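Local coordinates for cell division control protein 13 (Saccharomyces cerevisiae, PDB 4HCE), which takes part in telomere maintenance, its OB2 domain forming a dimer that is required for productive Stn1 binding, at residues B[92-95]-B[100-103]; B[56-59]-B[63-66]; B[15-20]-B[121-126]; B[65-70]-B[103-108]. One frame throughout, in Å; residues are numbered along the deposited sequence.

Interaction 1: B[92-95]-B[100-103]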
loop_
_atom_site.group_PDB
_atom_site.type_symbol
_atom_site.label_atom_id
_atom_site.label_comp_id
_atom_site.label_asym_id
_atom_site.label_seq_id
_atom_site.Cartn_x
_atom_site.Cartn_y
_atom_site.Cartn_z
ATOM N N ILE B 92 -9.469 -3.770 -18.959
ATOM C CA ILE B 92 -8.645 -4.939 -19.223
ATOM C C ILE B 92 -8.747 -5.914 -18.062
ATOM O O ILE B 92 -8.771 -7.114 -18.267
ATOM C CB ILE B 92 -7.160 -4.564 -19.471
ATOM C CG1 ILE B 92 -7.000 -3.825 -20.811
ATOM C CG2 ILE B 92 -6.250 -5.808 -19.432
ATOM C CD1 ILE B 92 -5.707 -3.023 -20.888
ATOM N N LEU B 93 -8.786 -5.387 -16.843
ATOM C CA LEU B 93 -8.866 -6.207 -15.639
ATOM C C LEU B 93 -10.304 -6.600 -15.295
ATOM O O LEU B 93 -10.538 -7.323 -14.318
ATOM C CB LEU B 93 -8.253 -5.456 -14.460
ATOM C CG LEU B 93 -6.749 -5.233 -14.602
ATOM C CD1 LEU B 93 -6.246 -4.450 -13.403
ATOM C CD2 LEU B 93 -6.032 -6.568 -14.770
ATOM N N LEU B 94 -11.257 -6.094 -16.072
ATOM C CA LEU B 94 -12.674 -6.461 -15.932
ATOM C C LEU B 94 -13.291 -6.112 -14.564
ATOM O O LEU B 94 -14.159 -6.854 -14.057
ATOM C CB LEU B 94 -12.854 -7.958 -16.247
ATOM C CG LEU B 94 -12.341 -8.392 -17.620
ATOM C CD1 LEU B 94 -11.938 -9.865 -17.599
ATOM C CD2 LEU B 94 -13.361 -8.124 -18.726
ATOM N N LEU B 95 -12.854 -4.989 -13.981
ATOM C CA LEU B 95 -13.354 -4.551 -12.676
ATOM C C LEU B 95 -14.863 -4.348 -12.665
ATOM O O LEU B 95 -15.495 -4.570 -11.639
ATOM C CB LEU B 95 -12.682 -3.262 -12.183
ATOM C CG LEU B 95 -11.157 -3.085 -12.223
ATOM C CD1 LEU B 95 -10.743 -1.806 -11.492
ATOM C CD2 LEU B 95 -10.457 -4.281 -11.636
ATOM N N ARG B 100 -14.482 -13.803 -14.251
ATOM C CA ARG B 100 -13.530 -14.248 -13.274
ATOM C C ARG B 100 -12.095 -14.228 -13.763
ATOM O O ARG B 100 -11.815 -14.294 -14.972
ATOM C CB ARG B 100 -13.957 -15.608 -12.760
ATOM C CG ARG B 100 -15.346 -15.424 -12.170
ATOM C CD ARG B 100 -15.752 -16.569 -11.337
ATOM N NE ARG B 100 -15.110 -16.638 -10.025
ATOM C CZ ARG B 100 -15.522 -16.020 -8.931
ATOM N NH1 ARG B 100 -16.533 -15.155 -8.971
ATOM N NH2 ARG B 100 -14.900 -16.275 -7.785
ATOM N N ILE B 101 -11.199 -14.087 -12.796
ATOM C CA ILE B 101 -9.793 -13.906 -13.063
ATOM C C ILE B 101 -9.023 -14.931 -12.270
ATOM O O ILE B 101 -9.418 -15.314 -11.168
ATOM C CB ILE B 101 -9.338 -12.447 -12.756
ATOM C CG1 ILE B 101 -9.530 -11.584 -14.004
ATOM C CG2 ILE B 101 -7.850 -12.353 -12.467
ATOM C CD1 ILE B 101 -10.801 -10.788 -14.025
ATOM N N SER B 102 -7.931 -15.388 -12.859
ATOM C CA SER B 102 -7.044 -16.292 -12.198
ATOM C C SER B 102 -5.634 -15.711 -12.233
ATOM O O SER B 102 -5.166 -15.270 -13.297
ATOM C CB SER B 102 -7.091 -17.646 -12.905
ATOM O OG SER B 102 -6.292 -18.565 -12.182
ATOM N N VAL B 103 -4.951 -15.723 -11.090
ATOM C CA VAL B 103 -3.610 -15.140 -10.996
ATOM C C VAL B 103 -2.645 -16.104 -10.297
ATOM O O VAL B 103 -3.038 -16.910 -9.438
ATOM C CB VAL B 103 -3.606 -13.771 -10.246
ATOM C CG1 VAL B 103 -4.441 -12.726 -10.973
ATOM C CG2 VAL B 103 -4.102 -13.921 -8.818
#

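Interaction 2: B[56-59]-B[63-66]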
loop_
_atom_site.group_PDB
_atom_site.type_symbol
_atom_site.label_atom_id
_atom_site.label_comp_id
_atom_site.label_asym_id
_atom_site.label_seq_id
_atom_site.Cartn_x
_atom_site.Cartn_y
_atom_site.Cartn_z
ATOM N N LYS B 56 -18.880 -3.126 0.360
ATOM C CA LYS B 56 -17.583 -3.729 0.661
ATOM C C LYS B 56 -16.520 -2.695 0.986
ATOM O O LYS B 56 -16.275 -1.754 0.229
ATOM C CB LYS B 56 -17.101 -4.677 -0.450
ATOM C CG LYS B 56 -16.469 -4.021 -1.674
ATOM C CD LYS B 56 -15.619 -5.025 -2.445
ATOM C CE LYS B 56 -15.436 -4.633 -3.902
ATOM N NZ LYS B 56 -16.634 -4.951 -4.731
ATOM N N VAL B 57 -15.932 -2.860 2.159
ATOM C CA VAL B 57 -14.748 -2.122 2.511
ATOM C C VAL B 57 -13.584 -3.105 2.401
ATOM O O VAL B 57 -13.530 -4.109 3.111
ATOM C CB VAL B 57 -14.840 -1.549 3.936
ATOM C CG1 VAL B 57 -13.522 -0.901 4.321
ATOM C CG2 VAL B 57 -16.014 -0.573 4.063
ATOM N N LEU B 58 -12.657 -2.808 1.505
ATOM C CA LEU B 58 -11.493 -3.651 1.329
ATOM C C LEU B 58 -10.560 -3.473 2.510
ATOM O O LEU B 58 -10.347 -2.344 2.982
ATOM C CB LEU B 58 -10.760 -3.283 0.038
ATOM C CG LEU B 58 -11.469 -3.528 -1.292
ATOM C CD1 LEU B 58 -10.523 -3.232 -2.449
ATOM C CD2 LEU B 58 -11.949 -4.969 -1.321
ATOM N N VAL B 59 -10.015 -4.577 2.992
ATOM C CA VAL B 59 -8.913 -4.522 3.936
ATOM C C VAL B 59 -7.871 -5.570 3.536
ATOM O O VAL B 59 -8.045 -6.765 3.784
ATOM C CB VAL B 59 -9.387 -4.463 5.441
ATOM C CG1 VAL B 59 -10.696 -5.194 5.687
ATOM C CG2 VAL B 59 -8.316 -4.864 6.435
ATOM N N ASN B 63 -9.127 -9.363 3.890
ATOM C CA ASN B 63 -10.329 -9.372 3.076
ATOM C C ASN B 63 -10.038 -9.733 1.645
ATOM O O ASN B 63 -10.918 -10.125 0.897
ATOM C CB ASN B 63 -10.800 -7.917 2.979
ATOM C CG ASN B 63 -12.248 -7.824 3.099
ATOM O OD1 ASN B 63 -12.883 -8.833 3.371
ATOM N ND2 ASN B 63 -12.792 -6.662 2.925
ATOM N N CYS B 64 -8.791 -9.481 1.267
ATOM C CA CYS B 64 -8.339 -9.494 -0.090
ATOM C C CYS B 64 -6.836 -9.469 0.037
ATOM O O CYS B 64 -6.304 -9.288 1.135
ATOM C CB CYS B 64 -8.837 -8.246 -0.828
ATOM S SG CYS B 64 -8.288 -6.633 -0.174
ATOM N N ILE B 65 -6.132 -9.658 -1.066
ATOM C CA ILE B 65 -4.721 -9.360 -1.017
ATOM C C ILE B 65 -4.370 -8.250 -1.989
ATOM O O ILE B 65 -5.009 -8.092 -3.055
ATOM C CB ILE B 65 -3.817 -10.600 -1.204
ATOM C CG1 ILE B 65 -4.130 -11.313 -2.507
ATOM C CG2 ILE B 65 -3.907 -11.542 0.008
ATOM C CD1 ILE B 65 -2.866 -11.853 -3.145
ATOM N N GLU B 66 -3.365 -7.480 -1.580
ATOM C CA GLU B 66 -2.692 -6.497 -2.405
ATOM C C GLU B 66 -1.657 -7.201 -3.317
ATOM O O GLU B 66 -0.859 -8.004 -2.870
ATOM C CB GLU B 66 -2.023 -5.452 -1.497
ATOM C CG GLU B 66 -0.999 -4.590 -2.218
ATOM C CD GLU B 66 -0.005 -3.926 -1.259
ATOM O OE1 GLU B 66 1.169 -4.417 -1.096
ATOM O OE2 GLU B 66 -0.420 -2.918 -0.659
#

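Interaction 3: B[15-20]-B[121-126]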
loop_
_atom_site.group_PDB
_atom_site.type_symbol
_atom_site.label_atom_id
_atom_site.label_comp_id
_atom_site.label_asym_id
_atom_site.label_seq_id
_atom_site.Cartn_x
_atom_site.Cartn_y
_atom_site.Cartn_z
ATOM N N SER B 15 7.287 -18.035 -1.800
ATOM C CA SER B 15 5.989 -18.685 -1.979
ATOM C C SER B 15 5.347 -18.290 -3.288
ATOM O O SER B 15 5.362 -17.117 -3.674
ATOM C CB SER B 15 4.993 -18.353 -0.867
ATOM O OG SER B 15 5.514 -18.621 0.398
ATOM N N VAL B 16 4.739 -19.269 -3.939
ATOM C CA VAL B 16 3.935 -19.022 -5.129
ATOM C C VAL B 16 2.514 -19.547 -4.869
ATOM O O VAL B 16 2.321 -20.717 -4.511
ATOM C CB VAL B 16 4.581 -19.679 -6.392
ATOM C CG1 VAL B 16 3.797 -19.356 -7.655
ATOM C CG2 VAL B 16 6.023 -19.223 -6.557
ATOM N N GLU B 17 1.527 -18.686 -5.071
ATOM C CA GLU B 17 0.125 -19.079 -4.917
ATOM C C GLU B 17 -0.704 -18.829 -6.162
ATOM O O GLU B 17 -0.537 -17.812 -6.857
ATOM C CB GLU B 17 -0.538 -18.371 -3.720
ATOM C CG GLU B 17 0.061 -18.733 -2.359
ATOM C CD GLU B 17 -0.291 -20.149 -1.858
ATOM O OE1 GLU B 17 -1.244 -20.776 -2.368
ATOM O OE2 GLU B 17 0.399 -20.651 -0.936
ATOM N N ARG B 18 -1.627 -19.752 -6.417
ATOM C CA ARG B 18 -2.630 -19.550 -7.439
ATOM C C ARG B 18 -3.949 -19.125 -6.805
ATOM O O ARG B 18 -4.494 -19.822 -5.952
ATOM C CB ARG B 18 -2.833 -20.804 -8.282
ATOM C CG ARG B 18 -3.796 -20.597 -9.449
ATOM C CD ARG B 18 -3.857 -21.834 -10.322
ATOM N NE ARG B 18 -2.527 -22.125 -10.848
ATOM C CZ ARG B 18 -2.136 -23.301 -11.330
ATOM N NH1 ARG B 18 -2.985 -24.329 -11.374
ATOM N NH2 ARG B 18 -0.887 -23.439 -11.777
ATOM N N LEU B 19 -4.454 -17.973 -7.217
ATOM C CA LEU B 19 -5.714 -17.498 -6.682
ATOM C C LEU B 19 -6.689 -17.308 -7.816
ATOM O O LEU B 19 -6.309 -16.999 -8.954
ATOM C CB LEU B 19 -5.526 -16.194 -5.879
ATOM C CG LEU B 19 -4.412 -16.170 -4.801
ATOM C CD1 LEU B 19 -4.143 -14.766 -4.326
ATOM C CD2 LEU B 19 -4.729 -17.026 -3.586
ATOM N N GLU B 20 -7.958 -17.494 -7.491
ATOM C CA GLU B 20 -9.038 -17.339 -8.437
ATOM C C GLU B 20 -10.138 -16.513 -7.784
ATOM O O GLU B 20 -10.389 -16.626 -6.578
ATOM C CB GLU B 20 -9.550 -18.701 -8.939
ATOM C CG GLU B 20 -10.555 -18.574 -10.120
ATOM C CD GLU B 20 -11.991 -18.218 -9.687
ATOM O OE1 GLU B 20 -12.800 -17.837 -10.564
ATOM O OE2 GLU B 20 -12.319 -18.312 -8.461
ATOM N N ALA B 121 8.114 -7.490 2.313
ATOM C CA ALA B 121 7.582 -8.664 1.606
ATOM C C ALA B 121 6.251 -8.257 1.013
ATOM O O ALA B 121 5.409 -7.729 1.705
ATOM C CB ALA B 121 7.408 -9.855 2.535
ATOM N N VAL B 122 6.083 -8.479 -0.281
ATOM C CA VAL B 122 4.836 -8.161 -0.954
ATOM C C VAL B 122 4.532 -9.310 -1.903
ATOM O O VAL B 122 5.418 -10.126 -2.206
ATOM C CB VAL B 122 4.931 -6.836 -1.747
ATOM C CG1 VAL B 122 5.183 -5.640 -0.813
ATOM C CG2 VAL B 122 6.024 -6.916 -2.805
ATOM N N TRP B 123 3.273 -9.373 -2.344
ATOM C CA TRP B 123 2.875 -10.229 -3.436
ATOM C C TRP B 123 3.086 -9.522 -4.751
ATOM O O TRP B 123 2.610 -8.399 -4.953
ATOM C CB TRP B 123 1.398 -10.604 -3.283
ATOM C CG TRP B 123 1.165 -11.570 -2.154
ATOM C CD1 TRP B 123 0.519 -11.333 -0.945
ATOM C CD2 TRP B 123 1.600 -12.974 -2.089
ATOM N NE1 TRP B 123 0.513 -12.465 -0.160
ATOM C CE2 TRP B 123 1.124 -13.492 -0.797
ATOM C CE3 TRP B 123 2.287 -13.817 -2.940
ATOM C CZ2 TRP B 123 1.360 -14.801 -0.400
ATOM C CZ3 TRP B 123 2.508 -15.135 -2.537
ATOM C CH2 TRP B 123 2.075 -15.609 -1.290
ATOM N N SER B 124 3.790 -10.152 -5.678
ATOM C CA SER B 124 3.857 -9.584 -7.011
ATOM C C SER B 124 3.180 -10.461 -8.048
ATOM O O SER B 124 3.100 -11.664 -7.870
ATOM C CB SER B 124 5.295 -9.337 -7.426
ATOM O OG SER B 124 5.921 -10.583 -7.566
ATOM N N LEU B 125 2.729 -9.852 -9.139
ATOM C CA LEU B 125 2.002 -10.574 -10.157
ATOM C C LEU B 125 2.908 -11.432 -11.012
ATOM O O LEU B 125 3.672 -10.922 -11.814
ATOM C CB LEU B 125 1.233 -9.602 -11.062
ATOM C CG LEU B 125 0.261 -10.234 -12.055
ATOM C CD1 LEU B 125 -0.227 -11.594 -11.551
ATOM C CD2 LEU B 125 -0.912 -9.296 -12.244
ATOM N N LYS B 126 2.828 -12.746 -10.826
ATOM C CA LYS B 126 3.589 -13.674 -11.647
ATOM C C LYS B 126 2.874 -13.942 -12.979
ATOM O O LYS B 126 3.460 -13.818 -14.045
ATOM C CB LYS B 126 3.836 -14.987 -10.928
ATOM C CG LYS B 126 4.905 -15.833 -11.580
ATOM C CD LYS B 126 5.238 -17.032 -10.707
ATOM C CE LYS B 126 6.585 -17.612 -11.114
ATOM N NZ LYS B 126 6.400 -18.701 -12.101
#

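Interaction 4: B[65-70]-B[103-108]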
loop_
_atom_site.group_PDB
_atom_site.type_symbol
_atom_site.label_atom_id
_atom_site.label_comp_id
_atom_site.label_asym_id
_atom_site.label_seq_id
_atom_site.Cartn_x
_atom_site.Cartn_y
_atom_site.Cartn_z
ATOM N N ILE B 65 -6.132 -9.658 -1.066
ATOM C CA ILE B 65 -4.721 -9.360 -1.017
ATOM C C ILE B 65 -4.370 -8.250 -1.989
ATOM O O ILE B 65 -5.009 -8.092 -3.055
ATOM C CB ILE B 65 -3.817 -10.600 -1.204
ATOM C CG1 ILE B 65 -4.130 -11.313 -2.507
ATOM C CG2 ILE B 65 -3.907 -11.542 0.008
ATOM C CD1 ILE B 65 -2.866 -11.853 -3.145
ATOM N N GLU B 66 -3.365 -7.480 -1.580
ATOM C CA GLU B 66 -2.692 -6.497 -2.405
ATOM C C GLU B 66 -1.657 -7.201 -3.317
ATOM O O GLU B 66 -0.859 -8.004 -2.870
ATOM C CB GLU B 66 -2.023 -5.452 -1.497
ATOM C CG GLU B 66 -0.999 -4.590 -2.218
ATOM C CD GLU B 66 -0.005 -3.926 -1.259
ATOM O OE1 GLU B 66 1.169 -4.417 -1.096
ATOM O OE2 GLU B 66 -0.420 -2.918 -0.659
ATOM N N ILE B 67 -1.673 -6.885 -4.599
ATOM C CA ILE B 67 -0.706 -7.441 -5.543
ATOM C C ILE B 67 0.004 -6.268 -6.219
ATOM O O ILE B 67 -0.642 -5.419 -6.849
ATOM C CB ILE B 67 -1.392 -8.294 -6.621
ATOM C CG1 ILE B 67 -2.270 -9.396 -5.996
ATOM C CG2 ILE B 67 -0.355 -8.893 -7.565
ATOM C CD1 ILE B 67 -3.212 -10.062 -6.997
ATOM N N VAL B 68 1.325 -6.219 -6.078
ATOM C CA VAL B 68 2.102 -5.171 -6.685
ATOM C C VAL B 68 2.595 -5.622 -8.046
ATOM O O VAL B 68 2.995 -6.794 -8.221
ATOM C CB VAL B 68 3.269 -4.645 -5.781
ATOM C CG1 VAL B 68 2.796 -4.390 -4.357
ATOM C CG2 VAL B 68 4.424 -5.618 -5.732
ATOM N N ILE B 69 2.486 -4.701 -9.010
ATOM C CA ILE B 69 3.192 -4.759 -10.298
ATOM C C ILE B 69 4.365 -3.801 -10.093
ATOM O O ILE B 69 4.193 -2.585 -10.162
ATOM C CB ILE B 69 2.339 -4.243 -11.483
ATOM C CG1 ILE B 69 0.852 -4.574 -11.303
ATOM C CG2 ILE B 69 2.883 -4.757 -12.817
ATOM C CD1 ILE B 69 0.461 -6.020 -11.540
ATOM N N PRO B 70 5.553 -4.342 -9.800
ATOM C CA PRO B 70 6.690 -3.563 -9.250
ATOM C C PRO B 70 7.425 -2.531 -10.144
ATOM O O PRO B 70 7.993 -1.566 -9.611
ATOM C CB PRO B 70 7.673 -4.635 -8.752
ATOM C CG PRO B 70 7.192 -5.944 -9.282
ATOM C CD PRO B 70 5.839 -5.787 -9.922
ATOM N N VAL B 103 -4.951 -15.723 -11.090
ATOM C CA VAL B 103 -3.610 -15.140 -10.996
ATOM C C VAL B 103 -2.645 -16.104 -10.297
ATOM O O VAL B 103 -3.038 -16.910 -9.438
ATOM C CB VAL B 103 -3.606 -13.771 -10.246
ATOM C CG1 VAL B 103 -4.441 -12.726 -10.973
ATOM C CG2 VAL B 103 -4.102 -13.921 -8.818
ATOM N N GLU B 104 -1.381 -16.036 -10.673
ATOM C CA GLU B 104 -0.353 -16.621 -9.846
ATOM C C GLU B 104 0.398 -15.469 -9.255
ATOM O O GLU B 104 0.794 -14.560 -9.971
ATOM C CB GLU B 104 0.578 -17.532 -10.630
ATOM C CG GLU B 104 0.022 -18.928 -10.748
ATOM C CD GLU B 104 0.882 -19.838 -11.583
ATOM O OE1 GLU B 104 0.422 -20.979 -11.840
ATOM O OE2 GLU B 104 1.999 -19.413 -11.980
ATOM N N VAL B 105 0.576 -15.504 -7.945
ATOM C CA VAL B 105 1.277 -14.437 -7.258
ATOM C C VAL B 105 2.508 -15.024 -6.593
ATOM O O VAL B 105 2.521 -16.209 -6.217
ATOM C CB VAL B 105 0.381 -13.671 -6.249
ATOM C CG1 VAL B 105 -0.755 -12.968 -6.979
ATOM C CG2 VAL B 105 -0.184 -14.587 -5.168
ATOM N N GLU B 106 3.538 -14.185 -6.465
ATOM C CA GLU B 106 4.795 -14.606 -5.914
ATOM C C GLU B 106 5.212 -13.643 -4.832
ATOM O O GLU B 106 5.220 -12.442 -5.047
ATOM C CB GLU B 106 5.864 -14.654 -6.998
ATOM C CG GLU B 106 7.160 -15.264 -6.503
ATOM C CD GLU B 106 8.247 -15.365 -7.566
ATOM O OE1 GLU B 106 9.297 -15.947 -7.226
ATOM O OE2 GLU B 106 8.081 -14.878 -8.719
ATOM N N ARG B 107 5.574 -14.199 -3.675
ATOM C CA ARG B 107 6.016 -13.445 -2.533
ATOM C C ARG B 107 7.478 -13.050 -2.788
ATOM O O ARG B 107 8.360 -13.925 -2.890
ATOM C CB ARG B 107 5.925 -14.339 -1.282
ATOM C CG ARG B 107 6.009 -13.592 0.030
ATOM C CD ARG B 107 4.792 -12.679 0.129
ATOM N NE ARG B 107 4.607 -12.188 1.477
ATOM C CZ ARG B 107 3.760 -11.234 1.829
ATOM N NH1 ARG B 107 2.990 -10.626 0.931
ATOM N NH2 ARG B 107 3.691 -10.896 3.101
ATOM N N ILE B 108 7.734 -11.747 -2.881
ATOM C CA ILE B 108 9.086 -11.251 -3.166
ATOM C C ILE B 108 9.537 -10.277 -2.076
ATOM O O ILE B 108 8.720 -9.693 -1.364
ATOM C CB ILE B 108 9.179 -10.548 -4.553
ATOM C CG1 ILE B 108 8.204 -9.358 -4.633
ATOM C CG2 ILE B 108 8.959 -11.529 -5.704
ATOM C CD1 ILE B 108 8.548 -8.386 -5.751
#

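Interaction 1: B[92-95]-B[100-103]
Ile101 reaches out with its CD1 methyl and lays it over the turn at Leu93 and Leu94. Its first neighbour there is backbone: CD1 stops 3.5 Å from the carbonyl oxygen Leu93 O. The second is side chain, CD1 of Leu94 lying 3.9 Å from CD1 of Ile101. CB of Leu94 is scarcely farther from that same Ile101 methyl, at 4.1 Å, so a single carbon of the strand residue makes the closest touches while Leu94 offers both its root and one of its branches. The two side chains cross obliquely. Ile101 can extend this far because chi1 (-89°) turns CG1, not CG2, to the side where Leu94 sits; its chi2, near 97°, falls away from the usual staggered values. Leu94 answers from an unusual backbone, with phi at +61°. It is the first residue after helix 86-92 to leave helical angles, in a Schellman motif, and two bonds running back into the last helical turn hold it there, which probably helps set the direction in which its side chain leaves the chain. The contact therefore joins the exit of this helix to the start of strand 101-110 in the OB fold. The backbones stay well apart, with CA of Leu93 8.2 Å from CA of Ile101, and what holds them is apolar packing that buries a modest 98 Å². Ile23 and Ile128, from the flanking strands 16-27 and 120-129, each touch both Leu93 and Ile101, while Leu94 O accepts a hydrogen bond from Lys22 NZ.

Interaction 2: B[56-59]-B[63-66]
Val59 and Asn63 are tied by the one hydrogen bond of this contact, Asn63 N to Val59 O at 2.8 Å. The bond is somewhat bent (N-H...O 140°), though the donor stands almost in line with the carbonyl (C=O...N 163°). Linking a carbonyl to the amide four residues on, it closes an alpha-turn leading into strand 65-69. The side-chain amide of Asn63 makes a polar approach rather than a bond: ND2 comes to 2.7 Å from Val57 O, but at a poor angle. Apolar contacts fill in around this. The side chains of Val59 and Asn63 cross at about a right angle, with Val59 CG1 3.8 Å from Asn63 CB. On the other residue of the bend, Cys64 SG sits between its own backbone N and carbonyl carbon (chi1 61°), and there it meets Leu58 CB at 4.2 Å. An alanine in place of Asn63 would probably leave Val57 O without its polar neighbour and Val59 CG1 with less to rest on. Leu58 also makes backbone hydrogen bonds to the second subunit, whose Leu109 and Ser9 pack on Val57 and Val59. The chemistry implies a turn closed by a single backbone bond and padded by side chains.

Interaction 3: B[15-20]-B[121-126]
Trp123 is the first residue of segment 121-126 to touch segment 15-20, and it does so with the far end of its indole. Its CH2 touches two aliphatic carbons of segment 15-20, Ser15 CB at 4.0 Å and Glu17 CG at 3.9 Å, while CZ3 comes within 3.7 Å of the carbonyl oxygen Ser15 O. The bend of Glu17 at chi2 (-73°) turns the carboxylate aside and leaves its CG methylene against the ring; the carboxylate plane stands 82° from that of the ring. Arg107, from the strand in between, adds a cation-pi contact to the indole. Two residues on, Leu125 turns to Ile67 and Ile69 instead. Lys126 then comes back to segment 15-20 on the opposite face of the intervening strand: with CG anti to the backbone N (chi1 -165°), the chain extends far enough for CD to rest 4.1 Å from Val16 CG1, the two side chains crossing at about a right angle near solvent. Together these touches span strand 101-110, whose Arg107 and Val105 make backbone hydrogen bonds with Ser15 and Glu17. Strand 101-110 thus lies between the first and last strands of the sheet, in the 1-2-3-5-4-1 order typical of the OB-fold barrel.

Interaction 4: B[65-70]-B[103-108]
Ile65 and Ile67 meet Val103 and Val105 in a purely apolar packing of two crossed strands, deep in the core of the OB fold. Strands 65-69 and 103-108 run at 81° to each other, their axes 8.6 Å apart at closest approach, which is too far for backbone pairing and leaves the inward-pointing side chains to fill the gap. Ile67 and Val105 stand at the crossing, and their side chains also meet at about a right angle. One methyl, Val105 CG1, is gripped by three carbons of the isoleucine: CD1 of Ile67 at 3.8 Å, its CG1 at 4.0 Å and its CG2 at 4.1 Å. Ile67 brings both branches to bear because CG1 lies beside the backbone N and CG2 beside the carbonyl carbon (chi1 -54°). The same Ile67 CD1 continues toward Val103, whose CG2 is a looser 4.4 Å away. Val105 uses its other methyl for the second isoleucine, CG2 lying 4.3 Å from Ile65 CD1. All four residues are buried, and the two segments together bury 186 Å². Around them, Leu19 of strand 16-27 touches Ile65, Val103 and Val105, and Phe46 of strand 42-47 packs on Ile67. At the far end of strand 65-69, Ile69 passes beyond the crossing to lie against Ile75 and Leu78 of helix 72-79.

How the interactions relate
Interaction 4 is the most central of the four and wholly apolar; interaction 1 is buried too, but lies toward the start of strand 101-110, and shares Val103 with interaction 4. Interaction 3 is a surface contact whose segments border strand 101-110, and its centre is only about 4 Å from that of interaction 4: Leu19 meets Ile65 there, and Trp123 O probably accepts a hydrogen bond from Val68 N. Interaction 2 stands apart in chemistry, being the only one with a hydrogen bond between its segments, and in place, at the subunit interface; its strand runs on into interaction 4. A salt bridge, Arg100 to Glu20, ties interactions 1 and 3 together.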